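Side-chain contacts in AimR transcriptional regulator (Bacillus phage phi3T, PDB 5ZVV), which activates transcription of the phage aimX locus as a homodimer and, on binding the arbitrium peptide, becomes an inactive monomer, so setting the lysis-lysogeny decision: residues Tyr33-Val36 with Asn37-Glu40; Ala230-Thr233 with Ile234-Leu238; Tyr243-Ala246 with Lys247-Tyr250; Gly305-Glu308 with Glu309-Ile313; Leu314-Leu317 with Ser318-Gln322. All coordinates share one frame; numbering follows the deposited sequence.

How the contacts relate
The five contacts are all local, each joining neighbouring residues on or at the end of a helix, and they follow one another along a mainly helical chain. Contact 1 ends helix 29-36, its centre about 32 Å from the chain's centre. Contacts 2 and 3 lie on the consecutive helices 224-237 and 243-252, centres about 8 Å apart, and touch where Asn236 OD1 meets Tyr250 OH in a probable hydrogen bond of 2.5 Å. Contacts 4 and 5 occupy the start and end of helix 307-318, centres about 14 Å apart. Contacts 1 and 4 lie on opposite sides of the chain's centre, about 60 Å apart between centres. The set thus samples helix ends and turns spread across the TPR-like AimR fold.

Contact 1: residues Tyr33-Val36 with Asn37-Glu40; sequences YKFV and NTPE
The C-terminal end of helix 29-36 is closed here by the two residues that follow it, Asn37 and Thr38, each of which returns both its backbone N-H and its side chain to a carbonyl of the last turn. Tyr33 O accepts from Asn37 N at 2.9 Å. It also accepts from Asn37 ND2 at 2.7 Å, and the hydrogen bond from the side-chain amide is the straighter, 162° at the hydrogen against 139°. The two donors come from opposite faces of the Tyr33 carbonyl plane, and Tyr33 O lies almost exactly in the plane of the Asn37 amide. Asn37 CG stands beside its own backbone N, chi1 -80°, which folds the amide back along the helix. One residue on, Phe35 O is held by Thr38 OG1 at 2.6 Å and by Thr38 N at 3.1 Å, both from the same face of the carbonyl. The hydroxyl is only moderately tilted from that plane, but the backbone nitrogen stands well above it. Both carbonyls thus have two donors although the helix stops. A water donates to Val36 O. Around this end, Tyr33 packs on Lys7, Cys10 and Glu11 of helix 2-11 and Asn37 touches Lys3, while Phe35 and Thr38 both rest on Met43 in the loop leading to helix 47-56.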
# COMPACT_ATOMS: atom_id res chain seq x y z
N TYR A 33 27.81 -41.88 -13.49
CA TYR A 33 28.38 -42.15 -12.17
C TYR A 33 29.54 -41.21 -11.87
O TYR A 33 29.68 -40.75 -10.73
CB TYR A 33 28.84 -43.61 -12.09
CG TYR A 33 27.71 -44.62 -12.20
CD1 TYR A 33 26.42 -44.30 -11.79
CD2 TYR A 33 27.94 -45.89 -12.72
CE1 TYR A 33 25.39 -45.22 -11.90
CE2 TYR A 33 26.92 -46.82 -12.82
CZ TYR A 33 25.65 -46.48 -12.41
OH TYR A 33 24.64 -47.40 -12.52
N LYS A 34 30.38 -40.92 -12.87
CA LYS A 34 31.44 -39.94 -12.66
C LYS A 34 30.85 -38.58 -12.31
O LYS A 34 31.36 -37.89 -11.42
CB LYS A 34 32.32 -39.84 -13.92
CG LYS A 34 33.52 -38.89 -13.81
CD LYS A 34 34.39 -38.87 -15.07
CE LYS A 34 35.56 -37.90 -14.94
NZ LYS A 34 36.41 -37.87 -16.17
N PHE A 35 29.78 -38.18 -13.00
CA PHE A 35 29.17 -36.89 -12.72
C PHE A 35 28.64 -36.81 -11.29
O PHE A 35 28.96 -35.88 -10.55
CB PHE A 35 28.04 -36.59 -13.71
CG PHE A 35 27.12 -35.49 -13.27
CD1 PHE A 35 27.61 -34.20 -13.09
CD2 PHE A 35 25.79 -35.74 -13.00
CE1 PHE A 35 26.77 -33.18 -12.67
CE2 PHE A 35 24.94 -34.72 -12.58
CZ PHE A 35 25.43 -33.44 -12.42
N VAL A 36 27.83 -37.79 -10.89
CA VAL A 36 27.27 -37.75 -9.54
C VAL A 36 28.34 -37.95 -8.48
O VAL A 36 28.16 -37.52 -7.34
CB VAL A 36 26.13 -38.78 -9.39
CG1 VAL A 36 25.03 -38.52 -10.41
CG2 VAL A 36 26.67 -40.20 -9.52
N ASN A 37 29.47 -38.58 -8.82
CA ASN A 37 30.55 -38.77 -7.87
C ASN A 37 31.57 -37.64 -7.89
O ASN A 37 32.65 -37.78 -7.31
CB ASN A 37 31.25 -40.11 -8.10
CG ASN A 37 30.49 -41.28 -7.50
OD1 ASN A 37 30.63 -41.58 -6.31
ND2 ASN A 37 29.67 -41.93 -8.31
N THR A 38 31.25 -36.52 -8.53
CA THR A 38 32.12 -35.36 -8.48
C THR A 38 32.26 -34.89 -7.04
O THR A 38 31.24 -34.79 -6.33
CB THR A 38 31.55 -34.23 -9.35
OG1 THR A 38 31.29 -34.72 -10.67
CG2 THR A 38 32.54 -33.07 -9.43
N PRO A 39 33.47 -34.64 -6.55
CA PRO A 39 33.63 -34.08 -5.20
C PRO A 39 32.80 -32.81 -5.04
O PRO A 39 32.63 -32.04 -5.99
CB PRO A 39 35.13 -33.80 -5.11
CG PRO A 39 35.75 -34.79 -6.05
CD PRO A 39 34.77 -34.95 -7.18
N GLU A 40 32.28 -32.61 -3.83
CA GLU A 40 31.34 -31.51 -3.60
C GLU A 40 31.97 -30.17 -3.92
O GLU A 40 31.32 -29.30 -4.52
CB GLU A 40 30.85 -31.54 -2.15
CG GLU A 40 29.96 -32.72 -1.80
CD GLU A 40 30.73 -33.91 -1.27
OE1 GLU A 40 31.97 -33.97 -1.45
OE2 GLU A 40 30.10 -34.79 -0.65
O HOH W 1 28.83 -34.93 -6.12

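Contact 2: residues Ala230-Thr233 with Ile234-Leu238; sequences AYLT and IGNTL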
# COMPACT_ATOMS: atom_id res chain seq x y z
N ALA A 230 0.45 -24.55 -5.11
CA ALA A 230 -0.20 -24.35 -6.40
C ALA A 230 -1.52 -25.11 -6.48
O ALA A 230 -2.55 -24.54 -6.84
CB ALA A 230 0.75 -24.78 -7.52
N TYR A 231 -1.50 -26.40 -6.14
CA TYR A 231 -2.75 -27.17 -6.13
C TYR A 231 -3.70 -26.68 -5.05
O TYR A 231 -4.92 -26.71 -5.24
CB TYR A 231 -2.46 -28.66 -5.97
CG TYR A 231 -1.96 -29.31 -7.23
CD1 TYR A 231 -2.80 -29.47 -8.33
CD2 TYR A 231 -0.65 -29.76 -7.34
CE1 TYR A 231 -2.36 -30.05 -9.49
CE2 TYR A 231 -0.19 -30.34 -8.51
CZ TYR A 231 -1.06 -30.49 -9.58
OH TYR A 231 -0.61 -31.07 -10.75
N LEU A 232 -3.16 -26.23 -3.92
CA LEU A 232 -3.98 -25.58 -2.90
C LEU A 232 -4.69 -24.37 -3.48
O LEU A 232 -5.89 -24.16 -3.24
CB LEU A 232 -3.10 -25.19 -1.71
CG LEU A 232 -3.78 -24.93 -0.37
CD1 LEU A 232 -4.42 -26.21 0.16
CD2 LEU A 232 -2.77 -24.38 0.64
N THR A 233 -3.97 -23.56 -4.27
CA THR A 233 -4.58 -22.37 -4.85
C THR A 233 -5.64 -22.73 -5.88
O THR A 233 -6.71 -22.11 -5.91
CB THR A 233 -3.51 -21.48 -5.48
OG1 THR A 233 -2.57 -21.06 -4.48
CG2 THR A 233 -4.14 -20.24 -6.11
N ILE A 234 -5.37 -23.72 -6.74
CA ILE A 234 -6.35 -24.13 -7.74
C ILE A 234 -7.63 -24.61 -7.05
O ILE A 234 -8.74 -24.14 -7.36
CB ILE A 234 -5.75 -25.22 -8.65
CG1 ILE A 234 -4.63 -24.64 -9.51
CG2 ILE A 234 -6.84 -25.87 -9.52
CD1 ILE A 234 -3.88 -25.67 -10.33
N GLY A 235 -7.48 -25.53 -6.10
CA GLY A 235 -8.64 -25.97 -5.34
C GLY A 235 -9.39 -24.82 -4.70
O GLY A 235 -10.62 -24.82 -4.67
N ASN A 236 -8.66 -23.83 -4.19
CA ASN A 236 -9.31 -22.66 -3.62
C ASN A 236 -10.11 -21.90 -4.67
O ASN A 236 -11.20 -21.39 -4.38
CB ASN A 236 -8.29 -21.74 -2.95
CG ASN A 236 -7.73 -22.32 -1.67
OD1 ASN A 236 -8.28 -23.27 -1.12
ND2 ASN A 236 -6.64 -21.75 -1.18
N THR A 237 -9.59 -21.81 -5.90
CA THR A 237 -10.34 -21.15 -6.95
C THR A 237 -11.58 -21.94 -7.36
O THR A 237 -12.46 -21.37 -8.00
CB THR A 237 -9.48 -20.92 -8.20
OG1 THR A 237 -9.13 -22.18 -8.78
CG2 THR A 237 -8.23 -20.13 -7.86
N LEU A 238 -11.65 -23.22 -7.01
CA LEU A 238 -12.81 -24.04 -7.38
C LEU A 238 -13.82 -24.22 -6.25
O LEU A 238 -14.77 -25.00 -6.42
CB LEU A 238 -12.34 -25.40 -7.88
CG LEU A 238 -11.55 -25.41 -9.19
CD1 LEU A 238 -10.91 -26.77 -9.40
CD2 LEU A 238 -12.47 -25.06 -10.36
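Ile234 CG1 stands beside its own backbone N (chi1 -68°) and the chain then runs out straight, chi2 173°, carrying CD1 back over the preceding turn. There Ile234 CG1 passes 3.4 Å from Ala230 O, and Ile234 CD1 approaches Tyr231 CD1 at 4.4 Å, oblique to the ring. Asn236 CG likewise lies beside its own nitrogen, which sets the amide carbon 3.0 Å from Leu232 O. Neither end of that amide bonds to this carbonyl; Asn236 OD1 is engaged by Tyr250 instead. The backbone is regular alpha-helix, the last turns of helix 224-237 within the TPR-like AimR fold: the nitrogens of Ile234, Gly235, Asn236 and Thr237 bond to the carbonyl oxygens of Ala230, Tyr231, Leu232 and Thr233. Of these four, Gly235 N to Tyr231 O is the straightest, at 171°. Thr237 points its methyl at Thr233 O, with CG2 3.2 Å away. Thr237 OG1 is hydrogen-bonded with Arg211 NE and lies very close to Ile234 O, a bond so short that its length is doubtful. Thr233 OG1 bonds to Phe229 O and to Asn199 of helix 184-203. On another side of the helix, Ile234 packs on Ala249 and Tyr231 on Lys252, both of helix 243-252.

Contact 3: residues Tyr243-Ala246 with Lys247-Tyr250; sequences YDEA and KKAY
Ala246 O accepts the backbone N-H of Tyr250 at 2.9 Å, in a bond that is nearly straight at the hydrogen (177°). The Tyr250 ring also leans on this carbonyl: Tyr250 CD2 comes to 3.3 Å from Ala246 O, oblique to the ring. With the first torsion placing Tyr250 CG beside its own nitrogen, chi1 -73°, the ring is drawn toward Ala246, and Tyr250 CE2 lies 4.4 Å from Ala246 CB. The polar end of Tyr250 is taken up by Asn236 of helix 224-237. Further round the surface of helix 243-252, Glu245 and Lys248 run side by side, pointing the same way. A bend in each chain brings Lys248 NZ to 3.1 Å from Glu245 OE2, a salt bridge met on the syn side and 17° out of the carboxylate plane. Lys248 CE meanwhile lies 3.2 Å from Glu245 OE1. Lys247 is fully extended, and its CD lies against the tyrosine at 3.8 Å from Tyr243 OH, the two side chains crossing obliquely. The chemistry is divided by side: a charged i, i+3 pair lies toward the exposed part of the helix, while on helix 260-277 Tyr243 meets the Trp277 ring and Tyr250 packs on the aliphatic Ala269 and Leu270, so the buried side is held mainly by apolar contact.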
# COMPACT_ATOMS: atom_id res chain seq x y z
N TYR A 243 -17.58 -29.09 -6.36
CA TYR A 243 -17.00 -29.79 -5.21
C TYR A 243 -15.97 -30.81 -5.66
O TYR A 243 -14.85 -30.85 -5.14
CB TYR A 243 -18.10 -30.47 -4.39
CG TYR A 243 -17.54 -31.29 -3.25
CD1 TYR A 243 -17.12 -30.67 -2.07
CD2 TYR A 243 -17.41 -32.67 -3.34
CE1 TYR A 243 -16.60 -31.41 -1.03
CE2 TYR A 243 -16.89 -33.41 -2.30
CZ TYR A 243 -16.48 -32.78 -1.15
OH TYR A 243 -15.96 -33.51 -0.11
N ASP A 244 -16.32 -31.64 -6.65
CA ASP A 244 -15.47 -32.76 -7.03
C ASP A 244 -14.15 -32.29 -7.64
O ASP A 244 -13.10 -32.90 -7.40
CB ASP A 244 -16.23 -33.67 -7.99
CG ASP A 244 -17.56 -34.12 -7.43
OD1 ASP A 244 -17.58 -35.00 -6.55
OD2 ASP A 244 -18.60 -33.57 -7.86
N GLU A 245 -14.19 -31.21 -8.43
CA GLU A 245 -12.96 -30.72 -9.05
C GLU A 245 -12.05 -30.04 -8.03
O GLU A 245 -10.83 -30.25 -8.04
CB GLU A 245 -13.30 -29.78 -10.20
CG GLU A 245 -13.88 -30.50 -11.41
CD GLU A 245 -12.95 -31.57 -11.95
OE1 GLU A 245 -11.73 -31.31 -12.03
OE2 GLU A 245 -13.44 -32.67 -12.29
N ALA A 246 -12.63 -29.22 -7.15
CA ALA A 246 -11.85 -28.63 -6.07
C ALA A 246 -11.20 -29.71 -5.21
O ALA A 246 -9.99 -29.66 -4.94
CB ALA A 246 -12.74 -27.73 -5.20
N LYS A 247 -11.99 -30.70 -4.80
CA LYS A 247 -11.44 -31.81 -4.02
C LYS A 247 -10.35 -32.54 -4.79
O LYS A 247 -9.37 -32.99 -4.19
CB LYS A 247 -12.57 -32.77 -3.63
CG LYS A 247 -12.12 -33.97 -2.81
CD LYS A 247 -13.29 -34.89 -2.51
CE LYS A 247 -12.86 -36.05 -1.62
NZ LYS A 247 -13.99 -36.99 -1.35
N LYS A 248 -10.50 -32.66 -6.11
CA LYS A 248 -9.50 -33.36 -6.90
C LYS A 248 -8.18 -32.59 -6.93
O LYS A 248 -7.10 -33.20 -6.86
CB LYS A 248 -10.03 -33.60 -8.31
CG LYS A 248 -9.27 -34.67 -9.09
CD LYS A 248 -10.09 -35.22 -10.24
CE LYS A 248 -10.39 -34.14 -11.28
NZ LYS A 248 -11.15 -34.68 -12.44
N ALA A 249 -8.24 -31.26 -7.03
CA ALA A 249 -7.02 -30.47 -6.99
C ALA A 249 -6.36 -30.53 -5.61
O ALA A 249 -5.15 -30.76 -5.49
CB ALA A 249 -7.32 -29.02 -7.37
N TYR A 250 -7.16 -30.33 -4.55
CA TYR A 250 -6.66 -30.48 -3.19
C TYR A 250 -5.94 -31.81 -3.01
O TYR A 250 -4.80 -31.86 -2.52
CB TYR A 250 -7.81 -30.38 -2.19
CG TYR A 250 -8.36 -28.98 -2.00
CD1 TYR A 250 -7.53 -27.87 -2.05
CD2 TYR A 250 -9.71 -28.78 -1.76
CE1 TYR A 250 -8.03 -26.60 -1.87
CE2 TYR A 250 -10.22 -27.52 -1.59
CZ TYR A 250 -9.38 -26.43 -1.64
OH TYR A 250 -9.90 -25.17 -1.46

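Contact 4: residues Gly305-Glu308 with Glu309-Ile313; sequences GNIE and EATEI
The amide of Asn306 and the carboxylate of Glu309 lie side by side and point the same way, their planes 56° apart. The carboxylate meets the base of the asparagine side chain: Glu309 OE1 is 3.3 Å from Asn306 CB, with CG and ND2 of Asn306 a little farther off and no hydrogen bond assigned to the amide. This is packing at the start of helix 307-318, where Asn306 holds the N-cap position but its side chain makes no capping bond. Just before it, Gly305 ends helix 291-304 in a Schellman motif, its positive phi of 82° turning the chain, and Asn306 forms the centre of an inverse gamma turn. The two helices are therefore joined by a very short linker. Although the Asn306 side chain does not cap, its carbonyl begins the helical bonding, accepting Ala310 N at 3.2 Å, in the carbonyl plane. Glu312 N to Glu308 O continues the pattern. The glutamates face outward, whereas Ala310 packs on Tyr301 and Ile302 of helix 291-304, and Ile307 and Thr311 both touch Ile337 of helix 324-338. Thr311 OG1 stands beside its own backbone N, chi1 -60°, which turns the hydroxyl back along the helix. Ile307 O consequently accepts twice, from Thr311 N and from Thr311 OG1, each at 2.9 Å, the two donors approaching from opposite faces of the carbonyl plane.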
# COMPACT_ATOMS: atom_id res chain seq x y z
N GLY A 305 -25.57 -29.76 13.45
CA GLY A 305 -26.56 -29.38 14.44
C GLY A 305 -26.06 -29.34 15.87
O GLY A 305 -26.87 -29.09 16.78
N ASN A 306 -24.77 -29.57 16.10
CA ASN A 306 -24.19 -29.51 17.44
C ASN A 306 -23.87 -28.05 17.78
O ASN A 306 -22.72 -27.62 17.86
CB ASN A 306 -22.96 -30.39 17.53
CG ASN A 306 -23.26 -31.83 17.18
OD1 ASN A 306 -24.38 -32.31 17.37
ND2 ASN A 306 -22.26 -32.53 16.65
N ILE A 307 -24.94 -27.28 18.00
CA ILE A 307 -24.82 -25.84 18.12
C ILE A 307 -24.12 -25.45 19.42
O ILE A 307 -23.38 -24.46 19.47
CB ILE A 307 -26.20 -25.17 18.00
CG1 ILE A 307 -26.83 -25.53 16.65
CG2 ILE A 307 -26.10 -23.67 18.15
CD1 ILE A 307 -25.96 -25.19 15.46
N GLU A 308 -24.34 -26.21 20.50
CA GLU A 308 -23.71 -25.85 21.77
C GLU A 308 -22.19 -25.95 21.69
O GLU A 308 -21.48 -25.06 22.18
CB GLU A 308 -24.25 -26.74 22.90
CG GLU A 308 -25.59 -26.30 23.46
CD GLU A 308 -26.06 -27.16 24.62
OE1 GLU A 308 -25.53 -28.29 24.79
OE2 GLU A 308 -26.95 -26.71 25.37
N GLU A 309 -21.68 -27.01 21.07
CA GLU A 309 -20.23 -27.16 20.95
C GLU A 309 -19.63 -26.11 20.02
O GLU A 309 -18.57 -25.54 20.31
CB GLU A 309 -19.91 -28.58 20.46
CG GLU A 309 -20.15 -29.66 21.51
CD GLU A 309 -20.26 -31.06 20.92
OE1 GLU A 309 -21.14 -31.29 20.07
OE2 GLU A 309 -19.46 -31.94 21.32
N ALA A 310 -20.31 -25.82 18.91
CA ALA A 310 -19.86 -24.77 18.00
C ALA A 310 -19.81 -23.42 18.70
O ALA A 310 -18.82 -22.69 18.61
CB ALA A 310 -20.77 -24.71 16.77
N THR A 311 -20.88 -23.08 19.42
CA THR A 311 -20.92 -21.82 20.16
C THR A 311 -19.86 -21.78 21.25
O THR A 311 -19.34 -20.71 21.56
CB THR A 311 -22.32 -21.61 20.75
OG1 THR A 311 -23.29 -21.58 19.69
CG2 THR A 311 -22.40 -20.31 21.53
N GLU A 312 -19.52 -22.93 21.82
CA GLU A 312 -18.42 -22.98 22.78
C GLU A 312 -17.10 -22.61 22.10
O GLU A 312 -16.33 -21.79 22.61
CB GLU A 312 -18.35 -24.36 23.41
CG GLU A 312 -17.47 -24.45 24.65
CD GLU A 312 -17.75 -25.70 25.46
OE1 GLU A 312 -18.33 -26.65 24.90
OE2 GLU A 312 -17.39 -25.72 26.66
N ILE A 313 -16.84 -23.22 20.94
CA ILE A 313 -15.61 -22.91 20.21
C ILE A 313 -15.57 -21.43 19.82
O ILE A 313 -14.52 -20.78 19.94
CB ILE A 313 -15.48 -23.82 18.97
CG1 ILE A 313 -15.32 -25.28 19.41
CG2 ILE A 313 -14.31 -23.39 18.11
CD1 ILE A 313 -15.19 -26.25 18.26

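Contact 5: residues Leu314-Leu317 with Ser318-Gln322; sequences LDEL and SSRDQ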
# COMPACT_ATOMS: atom_id res chain seq x y z
N LEU A 314 -16.70 -20.88 19.37
CA LEU A 314 -16.72 -19.48 18.97
C LEU A 314 -16.55 -18.55 20.17
O LEU A 314 -15.90 -17.50 20.06
CB LEU A 314 -18.02 -19.16 18.23
CG LEU A 314 -18.23 -19.92 16.91
CD1 LEU A 314 -19.57 -19.57 16.28
CD2 LEU A 314 -17.10 -19.64 15.93
N ASP A 315 -17.11 -18.92 21.32
CA ASP A 315 -16.89 -18.16 22.55
C ASP A 315 -15.41 -18.16 22.93
O ASP A 315 -14.88 -17.13 23.35
CB ASP A 315 -17.72 -18.74 23.70
CG ASP A 315 -19.20 -18.45 23.55
OD1 ASP A 315 -19.58 -17.70 22.62
OD2 ASP A 315 -19.99 -18.98 24.36
N GLU A 316 -14.74 -19.30 22.79
CA GLU A 316 -13.30 -19.33 23.01
C GLU A 316 -12.57 -18.46 21.99
O GLU A 316 -11.56 -17.84 22.32
CB GLU A 316 -12.78 -20.77 22.95
CG GLU A 316 -11.44 -20.99 23.65
CD GLU A 316 -10.24 -20.58 22.80
OE1 GLU A 316 -10.37 -20.57 21.56
OE2 GLU A 316 -9.18 -20.27 23.38
N LEU A 317 -13.08 -18.40 20.75
CA LEU A 317 -12.41 -17.62 19.71
C LEU A 317 -12.55 -16.12 19.94
O LEU A 317 -11.67 -15.36 19.53
CB LEU A 317 -12.95 -18.01 18.34
CG LEU A 317 -12.50 -19.37 17.80
CD1 LEU A 317 -13.26 -19.74 16.54
CD2 LEU A 317 -11.00 -19.35 17.54
N SER A 318 -13.65 -15.69 20.57
CA SER A 318 -13.86 -14.26 20.78
C SER A 318 -12.76 -13.64 21.64
O SER A 318 -12.48 -12.45 21.52
CB SER A 318 -15.23 -14.01 21.41
OG SER A 318 -15.23 -14.40 22.77
N SER A 319 -12.15 -14.43 22.53
CA SER A 319 -11.04 -13.96 23.34
C SER A 319 -9.69 -14.12 22.65
O SER A 319 -8.70 -13.56 23.14
CB SER A 319 -11.02 -14.69 24.69
OG SER A 319 -10.80 -16.08 24.51
N ARG A 320 -9.63 -14.85 21.54
CA ARG A 320 -8.40 -15.00 20.79
C ARG A 320 -8.18 -13.78 19.89
O ARG A 320 -9.09 -13.00 19.63
CB ARG A 320 -8.42 -16.27 19.94
CG ARG A 320 -8.70 -17.55 20.72
CD ARG A 320 -7.48 -17.99 21.51
NE ARG A 320 -6.35 -18.33 20.65
CZ ARG A 320 -6.18 -19.51 20.07
NH1 ARG A 320 -7.06 -20.48 20.26
NH2 ARG A 320 -5.12 -19.73 19.30
N ASP A 321 -6.94 -13.64 19.42
CA ASP A 321 -6.56 -12.52 18.58
C ASP A 321 -6.78 -12.89 17.11
O ASP A 321 -5.85 -13.12 16.33
CB ASP A 321 -5.11 -12.12 18.85
CG ASP A 321 -4.71 -10.84 18.14
OD1 ASP A 321 -5.60 -10.16 17.59
OD2 ASP A 321 -3.51 -10.51 18.14
N GLN A 322 -8.05 -12.94 16.73
CA GLN A 322 -8.43 -13.18 15.34
C GLN A 322 -8.19 -11.92 14.51
O GLN A 322 -8.54 -10.81 14.93
CB GLN A 322 -9.90 -13.58 15.24
CG GLN A 322 -10.28 -14.81 16.04
CD GLN A 322 -11.72 -15.24 15.81
OE1 GLN A 322 -11.99 -16.14 15.02
NE2 GLN A 322 -12.65 -14.59 16.50
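Ser318 OG donates to Asp315 O at 2.8 Å and Ser319 OG to Glu316 O at 2.9 Å, so two consecutive serines each return a hydroxyl to the carbonyl three residues back. Both hydroxyls sit between their own backbone N and carbonyl carbon (chi1 73° and 63°), which turns them back toward the preceding turn. Ser318 N bonds chiefly to Leu314 O at 2.9 Å; its second bond, to Asp315 O, is weak, as is that of Ser319 N to Glu316 O. Leu317 O takes Arg320 N at 2.9 Å, from well above the carbonyl plane. Across the same turn the arginine chain bends twice and passes Glu316 at a slant. Glu316 OE1 lies at the edge of the guanidinium, near its plane, and forms a salt bridge with Arg320 NH1 that is long at 3.6 Å, while Arg320 CD is 3.4 Å from Glu316 OE2. In the second shell, Asp289 O accepts from Arg320 NH1 and so helps to fix the guanidinium. Gln322 folds back across Leu317 at about a right angle, its NE2 3.9 Å from Leu317 CB, and its OE1 accepts from Gln295 of helix 291-304. Gln322 also touches Leu327 and Tyr330 of helix 324-338. The whole is a helix C-terminal end followed by an inverse gamma turn centred on Asp321, connecting consecutive helices of the TPR-like AimR fold.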